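Local coordinates for YrdC-like domain-containing protein (Streptococcus mutans, PDB 3L7V) that is of unknown function but belongs to the YrdC family and may bind double-stranded RNA, consistent with a role in tRNA modification, at residues Ala115-His120 with Cys129-Lys134; Glu139-Tyr144 with Glu150-Ile155. All blocks are in the same frame, centred on the assembly; numbering follows the deposited sequence.

Overall arrangement
Contacts 1 and 2 follow one another along the chain, with their centres about 19 Å apart. Contact 1 (115-120 with 129-134) packs helix 111-123 on strand 127-132. That strand leads into helix 135-143, which contact 2 (139-144 with 150-155) joins to the short helix 149-152. W133, at the turn between strand and helix, bridges them. Its CZ2 lies 3.6 Å from CE of M152 and its NE1 lies 3.8 Å from CG2 of T153. OG of S159, on strand 158-163, is hydrogen-bonded to both W133 NE1 and M152 O, linking the two contacts through the sheet. W133 also meets the other side of contact 2, with CZ2 4.0 Å from CD2 of L141.

Contact 1: Ala115-His120 with Cys129-Lys134; sequences AFYQKH and CILPWK
Y117 reaches from helix 111-123 onto strand 127-132, and its phenol end lies against C129 while L131 comes in from the opposite direction. The tight part is here. The hydroxyl OH of Y117 is 3.1 Å from CB of C129, a short approach for oxygen to carbon, and ring atom CZ is 3.9 Å from the same CB. SG of C129, beside its own backbone N (chi1 -64°), lies 4.5 Å from the centroid of the Y117 ring and some 40° off the ring normal, an oblique sulfur-aromatic contact. L131 adds its branch CD1, 4.0 Å from CE1 of Y117.

Helix and strand succeed each other in the chain, and the helix packs on one face of the mixed sheet of this alpha/beta fold. Alternation along the strand puts C129 and L131 toward the helix and I130 away from it. A small cysteine leaves width for a ring as large as tyrosine, and the branched leucine adds a methyl at an oblique angle to the ring. The buried hydroxyl is satisfied by the carbonyl oxygen of F161 on strand 158-163, whose backbone also pairs with C129. Tyrosine suits the place because it combines a greasy ring with a polar end that can grip the sheet.

Packing is looser beside F116, whose CE2 comes only to 4.5 Å from C129 SG. Its side chain also packs on H279 and L280 of helix 273-283. H120, one turn on, sets CE1 over one face of that ring, offset toward its rim, and its ND1 donates a 2.9 Å bond to F116 O, which helps fix the imidazole's rotation. On the helix side turned from the strand, partly exposed Q118 bonds D122 through NE2 and, weakly, R104 through OE1.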
ATOM      1  N   ALA A 115       9.856   9.585  12.110  1.00 22.51           N
ATOM      2  CA  ALA A 115      10.967  10.226  11.402  1.00 18.44           C
ATOM      3  C   ALA A 115      11.442   9.438  10.167  1.00 18.99           C
ATOM      4  O   ALA A 115      11.819  10.033   9.151  1.00 15.62           O
ATOM      5  CB  ALA A 115      12.150  10.447  12.365  1.00  6.96           C
ATOM      6  N   PHE A 116      11.463   8.109  10.284  1.00 15.15           N
ATOM      7  CA  PHE A 116      11.774   7.202   9.157  1.00 18.40           C
ATOM      8  C   PHE A 116      10.835   7.426   7.957  1.00 20.84           C
ATOM      9  O   PHE A 116      11.303   7.594   6.837  1.00 18.91           O
ATOM     10  CB  PHE A 116      11.738   5.729   9.616  1.00 15.75           C
ATOM     11  CG  PHE A 116      12.217   4.731   8.569  1.00 19.02           C
ATOM     12  CD1 PHE A 116      13.562   4.643   8.234  1.00 19.38           C
ATOM     13  CD2 PHE A 116      11.324   3.856   7.958  1.00 17.65           C
ATOM     14  CE1 PHE A 116      14.005   3.732   7.283  1.00 20.86           C
ATOM     15  CE2 PHE A 116      11.758   2.941   7.007  1.00 20.25           C
ATOM     16  CZ  PHE A 116      13.101   2.878   6.669  1.00 20.71           C
ATOM     17  N   TYR A 117       9.523   7.452   8.209  1.00 20.98           N
ATOM     18  CA  TYR A 117       8.511   7.740   7.179  1.00 19.82           C
ATOM     19  C   TYR A 117       8.596   9.145   6.544  1.00 24.95           C
ATOM     20  O   TYR A 117       8.402   9.295   5.332  1.00 25.01           O
ATOM     21  CB  TYR A 117       7.114   7.596   7.778  1.00 17.86           C
ATOM     22  CG  TYR A 117       6.399   6.274   7.578  1.00 20.29           C
ATOM     23  CD1 TYR A 117       6.345   5.330   8.599  1.00 19.23           C
ATOM     24  CD2 TYR A 117       5.718   5.995   6.387  1.00 19.69           C
ATOM     25  CE1 TYR A 117       5.647   4.135   8.438  1.00 21.38           C
ATOM     26  CE2 TYR A 117       5.024   4.806   6.214  1.00 13.90           C
ATOM     27  CZ  TYR A 117       4.990   3.882   7.235  1.00 23.48           C
ATOM     28  OH  TYR A 117       4.303   2.700   7.066  1.00 24.46           O
ATOM     29  N   GLN A 118       8.842  10.166   7.370  1.00 20.57           N
ATOM     30  CA  GLN A 118       8.920  11.563   6.911  1.00 20.55           C
ATOM     31  C   GLN A 118       9.993  11.770   5.849  1.00 20.88           C
ATOM     32  O   GLN A 118       9.792  12.513   4.885  1.00 20.05           O
ATOM     33  CB  GLN A 118       9.184  12.531   8.085  1.00 20.39           C
ATOM     34  CG  GLN A 118       9.132  14.027   7.694  1.00 18.75           C
ATOM     35  CD  GLN A 118       7.723  14.485   7.299  1.00 28.91           C
ATOM     36  OE1 GLN A 118       6.769  14.320   8.070  1.00 32.63           O
ATOM     37  NE2 GLN A 118       7.584  15.053   6.088  1.00 19.15           N
ATOM     38  N   LYS A 119      11.137  11.117   6.039  1.00 18.51           N
ATOM     39  CA  LYS A 119      12.219  11.178   5.065  1.00 22.73           C
ATOM     40  C   LYS A 119      11.847  10.513   3.743  1.00 21.22           C
ATOM     41  O   LYS A 119      12.218  10.990   2.670  1.00 18.27           O
ATOM     42  CB  LYS A 119      13.488  10.528   5.617  1.00 27.95           C
ATOM     43  CG  LYS A 119      14.757  11.062   4.977  1.00 36.19           C
ATOM     44  N   HIS A 120      11.129   9.398   3.812  1.00 15.16           N
ATOM     45  CA  HIS A 120      10.614   8.801   2.589  1.00 16.10           C
ATOM     46  C   HIS A 120       9.574   9.709   1.902  1.00 20.42           C
ATOM     47  O   HIS A 120       9.642   9.892   0.685  1.00 19.26           O
ATOM     48  CB  HIS A 120      10.136   7.368   2.839  1.00 15.18           C
ATOM     49  CG  HIS A 120      11.266   6.419   3.098  1.00 15.27           C
ATOM     50  ND1 HIS A 120      11.795   6.214   4.355  1.00 16.91           N
ATOM     51  CD2 HIS A 120      12.022   5.676   2.251  1.00 18.61           C
ATOM     52  CE1 HIS A 120      12.803   5.367   4.276  1.00 18.64           C
ATOM     53  NE2 HIS A 120      12.964   5.023   3.010  1.00 20.69           N
ATOM     54  N   CYS A 129       5.091  -0.360   5.523  1.00 13.94           N
ATOM     55  CA  CYS A 129       5.485  -0.887   6.834  1.00 22.80           C
ATOM     56  C   CYS A 129       4.314  -1.542   7.557  1.00 12.02           C
ATOM     57  O   CYS A 129       3.199  -1.007   7.570  1.00 13.21           O
ATOM     58  CB  CYS A 129       6.083   0.208   7.746  1.00 28.11           C
ATOM     59  SG  CYS A 129       7.653   1.017   7.235  1.00 26.02           S
ATOM     60  N   ILE A 130       4.585  -2.682   8.184  1.00 14.41           N
ATOM     61  CA  ILE A 130       3.590  -3.413   8.961  1.00 17.69           C
ATOM     62  C   ILE A 130       3.516  -2.845  10.375  1.00 22.24           C
ATOM     63  O   ILE A 130       4.481  -2.961  11.147  1.00 22.84           O
ATOM     64  CB  ILE A 130       3.930  -4.917   9.021  1.00 20.16           C
ATOM     65  CG1 ILE A 130       4.051  -5.482   7.607  1.00 28.38           C
ATOM     66  CG2 ILE A 130       2.878  -5.701   9.828  1.00 11.95           C
ATOM     67  CD1 ILE A 130       4.259  -6.966   7.579  1.00 32.92           C
ATOM     68  N   LEU A 131       2.369  -2.234  10.698  1.00 19.28           N
ATOM     69  CA  LEU A 131       2.122  -1.573  11.992  1.00 21.06           C
ATOM     70  C   LEU A 131       0.807  -2.020  12.697  1.00 17.96           C
ATOM     71  O   LEU A 131      -0.087  -2.562  12.057  1.00 19.93           O
ATOM     72  CB  LEU A 131       2.116  -0.047  11.789  1.00 18.02           C
ATOM     73  CG  LEU A 131       3.447   0.599  11.368  1.00 18.52           C
ATOM     74  CD1 LEU A 131       3.249   2.006  10.787  1.00  7.93           C
ATOM     75  CD2 LEU A 131       4.454   0.610  12.540  1.00 12.86           C
ATOM     76  N   PRO A 132       0.692  -1.786  14.018  1.00 18.63           N
ATOM     77  CA  PRO A 132      -0.581  -1.994  14.738  1.00 18.44           C
ATOM     78  C   PRO A 132      -1.502  -0.777  14.617  1.00 20.14           C
ATOM     79  O   PRO A 132      -1.014   0.323  14.378  1.00 30.63           O
ATOM     80  CB  PRO A 132      -0.149  -2.136  16.208  1.00 17.03           C
ATOM     81  CG  PRO A 132       1.387  -2.014  16.219  1.00 17.83           C
ATOM     82  CD  PRO A 132       1.761  -1.331  14.926  1.00 15.76           C
ATOM     83  N   TRP A 133      -2.807  -0.961  14.793  1.00 24.09           N
ATOM     84  CA  TRP A 133      -3.756   0.173  14.815  1.00 24.96           C
ATOM     85  C   TRP A 133      -3.842   0.821  16.193  1.00 24.59           C
ATOM     86  O   TRP A 133      -3.739   0.141  17.218  1.00 28.36           O
ATOM     87  CB  TRP A 133      -5.172  -0.268  14.398  1.00 14.74           C
ATOM     88  CG  TRP A 133      -5.344  -0.537  12.927  1.00 21.85           C
ATOM     89  CD1 TRP A 133      -4.836  -1.594  12.217  1.00 22.98           C
ATOM     90  CD2 TRP A 133      -6.089   0.256  11.987  1.00 23.06           C
ATOM     91  NE1 TRP A 133      -5.211  -1.500  10.894  1.00 24.00           N
ATOM     92  CE2 TRP A 133      -5.985  -0.380  10.729  1.00 23.74           C
ATOM     93  CE3 TRP A 133      -6.834   1.439  12.086  1.00 26.39           C
ATOM     94  CZ2 TRP A 133      -6.593   0.133   9.578  1.00 23.25           C
ATOM     95  CZ3 TRP A 133      -7.437   1.945  10.940  1.00 28.67           C
ATOM     96  CH2 TRP A 133      -7.313   1.289   9.704  1.00 23.60           C
ATOM     97  N   LYS A 134      -4.044   2.132  16.219  1.00 26.17           N
ATOM     98  CA  LYS A 134      -4.403   2.812  17.468  1.00 34.44           C
ATOM     99  C   LYS A 134      -5.755   2.312  17.972  1.00 36.92           C
ATOM    100  O   LYS A 134      -6.702   2.192  17.194  1.00 39.09           O
ATOM    101  CB  LYS A 134      -4.460   4.322  17.258  1.00 30.38           C
ATOM    102  CG  LYS A 134      -3.103   4.960  17.130  1.00 32.23           C
ATOM    103  CD  LYS A 134      -3.171   6.171  16.225  1.00 39.42           C
ATOM    104  CE  LYS A 134      -3.285   7.447  17.022  1.00 46.03           C
ATOM    105  NZ  LYS A 134      -1.975   7.729  17.651  1.00 54.90           N
TER

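Contact 2: Glu139-Tyr144 with Glu150-Ile155; sequences EKLKAY and ELMTDI
L141 meets M152 and T153 tip to tip, dividing its two methyl branches between them. CG stands anti to the backbone N (chi1 -177°), which sends the isobutyl group off helix 135-143 toward the other segment. There CD1 of L141 comes to 4.1 Å from SE of M152, a selenomethionine, and its CD2 to 4.2 Å from CG2 of T153.

The partners present themselves differently. The M152 chain bends at both chi2 and chi3, curling its selenium round to L141 rather than reaching out straight. T153 is short and points toward the helix; with CG2 beside the backbone N, it offers its methyl to the leucine, while OG1 bonds the carbonyl oxygen of E149 in helix 149-152. Threonine suits the place because its methyl faces the leucine while its hydroxyl bonds back to the helix just before it, and a branched leucine suits a place with two apolar neighbours. W133 touches all three side chains, completing a small apolar cluster between the two helices.

Because only methyls and selenium meet, at ordinary van der Waals separations, the attraction between the segments is dispersion and burial of apolar surface, which depends on fit and imposes little directional constraint.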
ATOM      1  N   GLU A 139     -11.573   0.958  16.824  1.00 32.21           N
ATOM      2  CA  GLU A 139     -12.994   1.048  17.180  1.00 38.86           C
ATOM      3  C   GLU A 139     -13.797   1.694  16.059  1.00 34.11           C
ATOM      4  O   GLU A 139     -14.793   1.139  15.606  1.00 34.48           O
ATOM      5  CB  GLU A 139     -13.208   1.829  18.480  1.00 45.07           C
ATOM      6  CG  GLU A 139     -12.803   1.064  19.729  1.00 52.94           C
ATOM      7  CD  GLU A 139     -13.314  -0.361  19.715  1.00 65.20           C
ATOM      8  OE1 GLU A 139     -14.517  -0.558  19.435  1.00 71.16           O
ATOM      9  OE2 GLU A 139     -12.513  -1.283  19.977  1.00 70.36           O
ATOM     10  N   LYS A 140     -13.364   2.869  15.617  1.00 34.84           N
ATOM     11  CA  LYS A 140     -13.988   3.517  14.471  1.00 36.96           C
ATOM     12  C   LYS A 140     -14.027   2.586  13.251  1.00 40.40           C
ATOM     13  O   LYS A 140     -15.072   2.433  12.622  1.00 41.66           O
ATOM     14  CB  LYS A 140     -13.286   4.830  14.143  1.00 37.33           C
ATOM     15  CG  LYS A 140     -13.608   5.955  15.121  1.00 43.32           C
ATOM     16  N   LEU A 141     -12.899   1.953  12.933  1.00 38.34           N
ATOM     17  CA  LEU A 141     -12.851   0.963  11.856  1.00 34.59           C
ATOM     18  C   LEU A 141     -14.036  -0.000  11.937  1.00 35.76           C
ATOM     19  O   LEU A 141     -14.761  -0.197  10.962  1.00 33.04           O
ATOM     20  CB  LEU A 141     -11.531   0.179  11.901  1.00 31.35           C
ATOM     21  CG  LEU A 141     -11.252  -0.855  10.802  1.00 34.81           C
ATOM     22  CD1 LEU A 141     -11.284  -0.229   9.402  1.00 36.34           C
ATOM     23  CD2 LEU A 141      -9.914  -1.544  11.047  1.00 32.88           C
ATOM     24  N   LYS A 142     -14.234  -0.589  13.113  1.00 41.64           N
ATOM     25  CA  LYS A 142     -15.302  -1.566  13.317  1.00 43.03           C
ATOM     26  C   LYS A 142     -16.695  -0.933  13.340  1.00 45.05           C
ATOM     27  O   LYS A 142     -17.695  -1.603  13.082  1.00 41.11           O
ATOM     28  CB  LYS A 142     -15.057  -2.364  14.598  1.00 39.88           C
ATOM     29  CG  LYS A 142     -13.757  -3.138  14.572  1.00 46.76           C
ATOM     30  CD  LYS A 142     -13.725  -4.217  15.627  1.00 48.75           C
ATOM     31  CE  LYS A 142     -13.965  -3.649  17.009  1.00 49.34           C
ATOM     32  NZ  LYS A 142     -14.109  -4.750  18.001  1.00 50.82           N
ATOM     33  N   ALA A 143     -16.756   0.357  13.642  1.00 46.72           N
ATOM     34  CA  ALA A 143     -18.033   1.056  13.671  1.00 54.63           C
ATOM     35  C   ALA A 143     -18.796   0.930  12.351  1.00 64.21           C
ATOM     36  O   ALA A 143     -20.024   0.902  12.352  1.00 71.54           O
ATOM     37  CB  ALA A 143     -17.836   2.524  14.040  1.00 50.56           C
ATOM     38  N   TYR A 144     -18.081   0.854  11.230  1.00 62.72           N
ATOM     39  CA  TYR A 144     -18.737   0.779   9.921  1.00 53.63           C
ATOM     40  C   TYR A 144     -19.711  -0.387   9.862  1.00 54.32           C
ATOM     41  O   TYR A 144     -20.692  -0.353   9.129  1.00 57.04           O
ATOM     42  CB  TYR A 144     -17.720   0.638   8.795  1.00 48.52           C
ATOM     43  CG  TYR A 144     -16.898   1.874   8.510  1.00 43.38           C
ATOM     44  CD1 TYR A 144     -15.573   1.959   8.928  1.00 45.37           C
ATOM     45  CD2 TYR A 144     -17.432   2.941   7.806  1.00 37.08           C
ATOM     46  CE1 TYR A 144     -14.811   3.068   8.663  1.00 44.97           C
ATOM     47  CE2 TYR A 144     -16.672   4.059   7.529  1.00 40.43           C
ATOM     48  CZ  TYR A 144     -15.363   4.118   7.965  1.00 46.86           C
ATOM     49  OH  TYR A 144     -14.594   5.225   7.700  1.00 54.08           O
ATOM     50  N   GLU A 150     -11.964  -7.962   8.531  1.00 31.64           N
ATOM     51  CA  GLU A 150     -11.684  -9.350   8.214  1.00 31.12           C
ATOM     52  C   GLU A 150     -10.751  -9.439   6.998  1.00 31.99           C
ATOM     53  O   GLU A 150      -9.922 -10.349   6.908  1.00 29.81           O
ATOM     54  CB  GLU A 150     -13.001 -10.099   7.987  1.00 32.21           C
ATOM     55  CG  GLU A 150     -12.874 -11.502   7.432  1.00 45.72           C
ATOM     56  CD  GLU A 150     -14.207 -12.048   6.896  1.00 57.46           C
ATOM     57  OE1 GLU A 150     -14.244 -13.230   6.479  1.00 59.92           O
ATOM     58  OE2 GLU A 150     -15.214 -11.299   6.889  1.00 55.47           O
ATOM     59  N   LEU A 151     -10.866  -8.476   6.082  1.00 35.96           N
ATOM     60  CA  LEU A 151     -10.134  -8.528   4.812  1.00 38.44           C
ATOM     61  C   LEU A 151      -8.976  -7.509   4.638  1.00 33.94           C
ATOM     62  O   LEU A 151      -8.250  -7.566   3.645  1.00 30.38           O
ATOM     63  CB  LEU A 151     -11.104  -8.445   3.620  1.00 39.32           C
ATOM     64  CG  LEU A 151     -12.049  -9.623   3.330  1.00 44.83           C
ATOM     65  CD1 LEU A 151     -11.313 -10.956   3.312  1.00 43.86           C
ATOM     66  CD2 LEU A 151     -13.163  -9.668   4.343  1.00 47.78           C
HETATM   67  N   MSE A 152      -8.791  -6.591   5.584  1.00 27.98           N
HETATM   68  CA  MSE A 152      -7.671  -5.653   5.485  1.00 27.98           C
HETATM   69  C   MSE A 152      -6.824  -5.481   6.767  1.00 29.11           C
HETATM   70  O   MSE A 152      -5.978  -4.595   6.844  1.00 30.17           O
HETATM   71  CB  MSE A 152      -8.120  -4.304   4.903  1.00 35.18           C
HETATM   72  CG  MSE A 152      -9.542  -3.873   5.250  1.00 40.94           C
HETATM   73 SE   MSE A 152      -9.770  -3.234   7.078  0.80 39.65          SE
HETATM   74  CE  MSE A 152      -8.111  -2.159   7.231  1.00 20.98           C
ATOM     75  N   THR A 153      -7.072  -6.325   7.764  1.00 27.49           N
ATOM     76  CA  THR A 153      -6.141  -6.531   8.869  1.00 22.83           C
ATOM     77  C   THR A 153      -5.918  -8.031   8.989  1.00 29.23           C
ATOM     78  O   THR A 153      -6.723  -8.823   8.490  1.00 31.60           O
ATOM     79  CB  THR A 153      -6.672  -6.001  10.233  1.00 25.42           C
ATOM     80  OG1 THR A 153      -7.701  -6.863  10.728  1.00 26.93           O
ATOM     81  CG2 THR A 153      -7.210  -4.589  10.115  1.00 18.97           C
ATOM     82  N   ASP A 154      -4.831  -8.431   9.638  1.00 29.10           N
ATOM     83  CA  ASP A 154      -4.628  -9.842   9.925  1.00 27.51           C
ATOM     84  C   ASP A 154      -5.165 -10.160  11.323  1.00 30.07           C
ATOM     85  O   ASP A 154      -5.749  -9.296  11.987  1.00 29.46           O
ATOM     86  CB  ASP A 154      -3.151 -10.237   9.783  1.00 27.54           C
ATOM     87  CG  ASP A 154      -2.264  -9.611  10.858  1.00 31.06           C
ATOM     88  OD1 ASP A 154      -1.126 -10.080  11.020  1.00 27.16           O
ATOM     89  OD2 ASP A 154      -2.697  -8.662  11.546  1.00 31.53           O
ATOM     90  N   ILE A 155      -4.979 -11.399  11.768  1.00 34.84           N
ATOM     91  CA  ILE A 155      -5.528 -11.831  13.057  1.00 36.42           C
ATOM     92  C   ILE A 155      -4.874 -11.145  14.267  1.00 39.54           C
ATOM     93  O   ILE A 155      -5.477 -11.082  15.336  1.00 46.82           O
ATOM     94  CB  ILE A 155      -5.458 -13.364  13.222  1.00 35.17           C
ATOM     95  CG1 ILE A 155      -4.052 -13.872  12.908  1.00 37.35           C
ATOM     96  CG2 ILE A 155      -6.472 -14.049  12.316  1.00 34.36           C
ATOM     97  CD1 ILE A 155      -3.933 -15.382  12.919  1.00 43.29           C
TER